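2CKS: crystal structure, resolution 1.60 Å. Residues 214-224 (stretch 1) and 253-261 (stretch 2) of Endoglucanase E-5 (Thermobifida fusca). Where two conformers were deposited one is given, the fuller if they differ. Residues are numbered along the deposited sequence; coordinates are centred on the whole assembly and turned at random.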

# COMPACT_ATOMS: atom_id res chain seq x y z
N TYR A 214 8.18 15.62 -7.35
CA TYR A 214 7.73 14.46 -6.58
C TYR A 214 8.86 13.43 -6.45
O TYR A 214 9.07 12.87 -5.37
CB TYR A 214 6.49 13.85 -7.23
CG TYR A 214 5.23 14.64 -6.98
CD1 TYR A 214 4.28 14.21 -6.06
CD2 TYR A 214 4.99 15.82 -7.67
CE1 TYR A 214 3.12 14.96 -5.83
CE2 TYR A 214 3.84 16.56 -7.46
CZ TYR A 214 2.91 16.13 -6.53
OH TYR A 214 1.77 16.88 -6.33
N LEU A 215 9.58 13.18 -7.54
CA LEU A 215 10.72 12.27 -7.53
C LEU A 215 11.79 12.75 -6.54
O LEU A 215 12.32 11.97 -5.76
CB LEU A 215 11.30 12.13 -8.95
CG LEU A 215 12.45 11.14 -9.15
CD1 LEU A 215 11.94 9.72 -9.05
CD2 LEU A 215 13.10 11.36 -10.51
N ASN A 216 12.09 14.04 -6.58
CA ASN A 216 13.04 14.64 -5.64
C ASN A 216 12.62 14.48 -4.18
O ASN A 216 13.46 14.18 -3.32
CB ASN A 216 13.26 16.13 -5.95
CG ASN A 216 14.07 16.35 -7.23
OD1 ASN A 216 14.73 15.45 -7.72
ND2 ASN A 216 14.01 17.56 -7.77
N ALA A 217 11.33 14.67 -3.90
CA ALA A 217 10.81 14.53 -2.54
C ALA A 217 10.96 13.10 -2.03
O ALA A 217 11.23 12.89 -0.86
CB ALA A 217 9.36 14.98 -2.47
N LEU A 218 10.76 12.12 -2.91
CA LEU A 218 10.93 10.73 -2.53
C LEU A 218 12.40 10.42 -2.19
O LEU A 218 12.68 9.76 -1.19
CB LEU A 218 10.43 9.82 -3.65
CG LEU A 218 10.55 8.31 -3.41
CD1 LEU A 218 9.83 7.90 -2.14
CD2 LEU A 218 9.98 7.59 -4.61
N ARG A 219 13.32 10.92 -3.00
CA ARG A 219 14.75 10.81 -2.73
C ARG A 219 15.10 11.45 -1.38
O ARG A 219 15.78 10.85 -0.55
CB ARG A 219 15.57 11.49 -3.83
CG ARG A 219 16.46 10.56 -4.61
CD ARG A 219 17.44 11.26 -5.55
NE ARG A 219 17.03 11.19 -6.96
CZ ARG A 219 16.48 12.18 -7.66
NH1 ARG A 219 16.24 13.35 -7.10
NH2 ARG A 219 16.15 12.00 -8.93
N GLU A 220 14.60 12.67 -1.18
CA GLU A 220 14.83 13.41 0.06
C GLU A 220 14.32 12.65 1.28
O GLU A 220 15.02 12.51 2.27
CB GLU A 220 14.14 14.77 -0.04
CG GLU A 220 14.37 15.68 1.16
CD GLU A 220 13.61 16.98 1.08
OE1 GLU A 220 12.83 17.20 0.11
OE2 GLU A 220 13.78 17.81 2.01
N ALA A 221 13.11 12.12 1.19
CA ALA A 221 12.49 11.43 2.32
C ALA A 221 13.29 10.20 2.69
O ALA A 221 13.46 9.90 3.87
CB ALA A 221 11.06 11.04 1.96
N SER A 222 13.79 9.49 1.68
CA SER A 222 14.47 8.23 1.91
C SER A 222 15.80 8.42 2.65
O SER A 222 16.31 7.47 3.24
CB SER A 222 14.66 7.47 0.59
OG SER A 222 15.66 8.08 -0.21
N GLU A 223 16.35 9.64 2.64
CA GLU A 223 17.51 9.97 3.49
C GLU A 223 17.16 10.04 4.98
O GLU A 223 18.04 9.86 5.82
CB GLU A 223 18.10 11.34 3.13
CG GLU A 223 18.54 11.52 1.70
CD GLU A 223 19.71 10.64 1.31
OE1 GLU A 223 20.57 10.31 2.16
OE2 GLU A 223 19.77 10.28 0.11
N LEU A 224 15.90 10.34 5.30
CA LEU A 224 15.49 10.76 6.65
C LEU A 224 14.72 9.70 7.44
O LEU A 224 14.79 9.67 8.66
CB LEU A 224 14.62 12.01 6.57
CG LEU A 224 15.16 13.18 5.73
CD1 LEU A 224 14.09 14.20 5.41
CD2 LEU A 224 16.31 13.84 6.45
N ASP A 253 13.68 3.03 -10.92
CA ASP A 253 15.13 2.94 -10.73
C ASP A 253 15.55 3.54 -9.39
O ASP A 253 16.42 3.00 -8.73
CB ASP A 253 15.87 3.59 -11.90
CG ASP A 253 15.70 2.81 -13.19
OD1 ASP A 253 15.99 3.38 -14.26
OD2 ASP A 253 15.28 1.63 -13.24
N LEU A 254 14.91 4.64 -9.00
CA LEU A 254 15.21 5.27 -7.71
C LEU A 254 14.81 4.33 -6.58
O LEU A 254 15.57 4.11 -5.64
CB LEU A 254 14.48 6.60 -7.57
CG LEU A 254 14.85 7.46 -6.36
CD1 LEU A 254 13.91 7.20 -5.18
CD2 LEU A 254 16.32 7.27 -5.94
N MET A 255 13.62 3.75 -6.68
CA MET A 255 13.14 2.86 -5.63
C MET A 255 14.02 1.62 -5.51
O MET A 255 14.28 1.16 -4.42
CB MET A 255 11.66 2.52 -5.85
CG MET A 255 10.75 3.72 -5.67
SD MET A 255 9.00 3.32 -5.69
CE MET A 255 8.72 2.87 -7.39
N ALA A 256 14.51 1.09 -6.64
CA ALA A 256 15.41 -0.06 -6.60
C ALA A 256 16.75 0.29 -5.92
O ALA A 256 17.27 -0.48 -5.10
CB ALA A 256 15.65 -0.58 -8.01
N GLU A 257 17.29 1.45 -6.26
CA GLU A 257 18.54 1.96 -5.69
C GLU A 257 18.44 2.11 -4.17
O GLU A 257 19.36 1.76 -3.43
CB GLU A 257 18.89 3.28 -6.37
CG GLU A 257 20.03 4.11 -5.80
CD GLU A 257 20.05 5.50 -6.41
OE1 GLU A 257 20.49 5.63 -7.57
OE2 GLU A 257 19.60 6.46 -5.76
N ARG A 258 17.29 2.60 -3.70
CA ARG A 258 17.09 2.91 -2.29
C ARG A 258 16.33 1.81 -1.54
O ARG A 258 16.04 1.95 -0.35
CB ARG A 258 16.32 4.23 -2.17
CG ARG A 258 17.00 5.41 -2.85
CD ARG A 258 18.25 5.84 -2.15
NE ARG A 258 18.88 6.96 -2.83
CZ ARG A 258 18.77 8.23 -2.46
NH1 ARG A 258 18.05 8.57 -1.39
NH2 ARG A 258 19.40 9.17 -3.15
N LYS A 259 16.03 0.73 -2.26
CA LYS A 259 15.27 -0.40 -1.74
C LYS A 259 13.94 0.03 -1.10
O LYS A 259 13.55 -0.46 -0.04
CB LYS A 259 16.13 -1.26 -0.81
CG LYS A 259 17.35 -1.85 -1.53
CD LYS A 259 17.77 -3.20 -0.98
CE LYS A 259 18.64 -3.99 -1.97
NZ LYS A 259 17.84 -4.89 -2.86
N ILE A 260 13.27 0.95 -1.78
CA ILE A 260 11.95 1.41 -1.38
C ILE A 260 10.89 0.48 -1.97
O ILE A 260 10.77 0.36 -3.20
CB ILE A 260 11.71 2.84 -1.88
CG1 ILE A 260 12.69 3.81 -1.20
CG2 ILE A 260 10.27 3.27 -1.62
CD1 ILE A 260 12.81 5.15 -1.90
N GLY A 261 10.13 -0.17 -1.10
CA GLY A 261 9.10 -1.09 -1.56
C GLY A 261 7.93 -0.35 -2.19
O GLY A 261 7.73 0.85 -1.95

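Two helices of Endoglucanase E-5 run side by side in the same direction, their axes 8° apart and 10.8 Å at closest approach, a spacing that is bridged mainly by side chains, although the backbone carbonyl Arg219 O also takes part. Arg219 lies level with Leu254 (CA to CA 7.5 Å) and, a turn later, Ser222 with Arg258 (CA to CA 7.3 Å). The buried half is aliphatic. Leu254 points toward stretch 1; with chi1 t and chi2 off-rotamer at -93°, its CD1 lies 4.0 Å from Leu218 CG and its CD2 3.6 Å from Arg219 CG, so its fork touches both neighbours. It was deposited in two conformers, one of which is given. Leu218 (t, p) sends CD2 to Met255 CG (4.1 Å) and CD1 to Ile260 CD1 (4.1 Å), while Leu215, also t, p, starts sideways and brings CD1 within 4.3 Å of Leu254 CB. Ile260 reaches this layer from beyond the helix: Lys259 takes positive phi (52°) in a Schellman motif, Ile260 N bonds back to Met255 O (2.8 Å), and the chain then extends, with Ile260 CB directed toward stretch 1.

The polar half centres on Arg258. Its m, m, t chain carries the guanidinium across to the last turn of stretch 1, where NH1 meets Glu223 OE2 in a salt bridge (2.9 Å) and makes weak, bent hydrogen bonds to Ser222 OG (2.7 Å) and Arg219 O (3.3 Å). Ser222, in the p rotamer, turns OG back to donate to Arg219 O (2.8 Å), while Glu223 (m, m) brings its carboxylate nearer than its sideways CB would suggest. At the same time, Arg258 NE binds Glu257 OE2 (3.1 Å) in a salt bridge, and Arg219 CG covers one guanidinium face. Arg219, its chi1 off-rotamer at -117°, directs its own NH1 to Asn216 OD1 (2.7 Å).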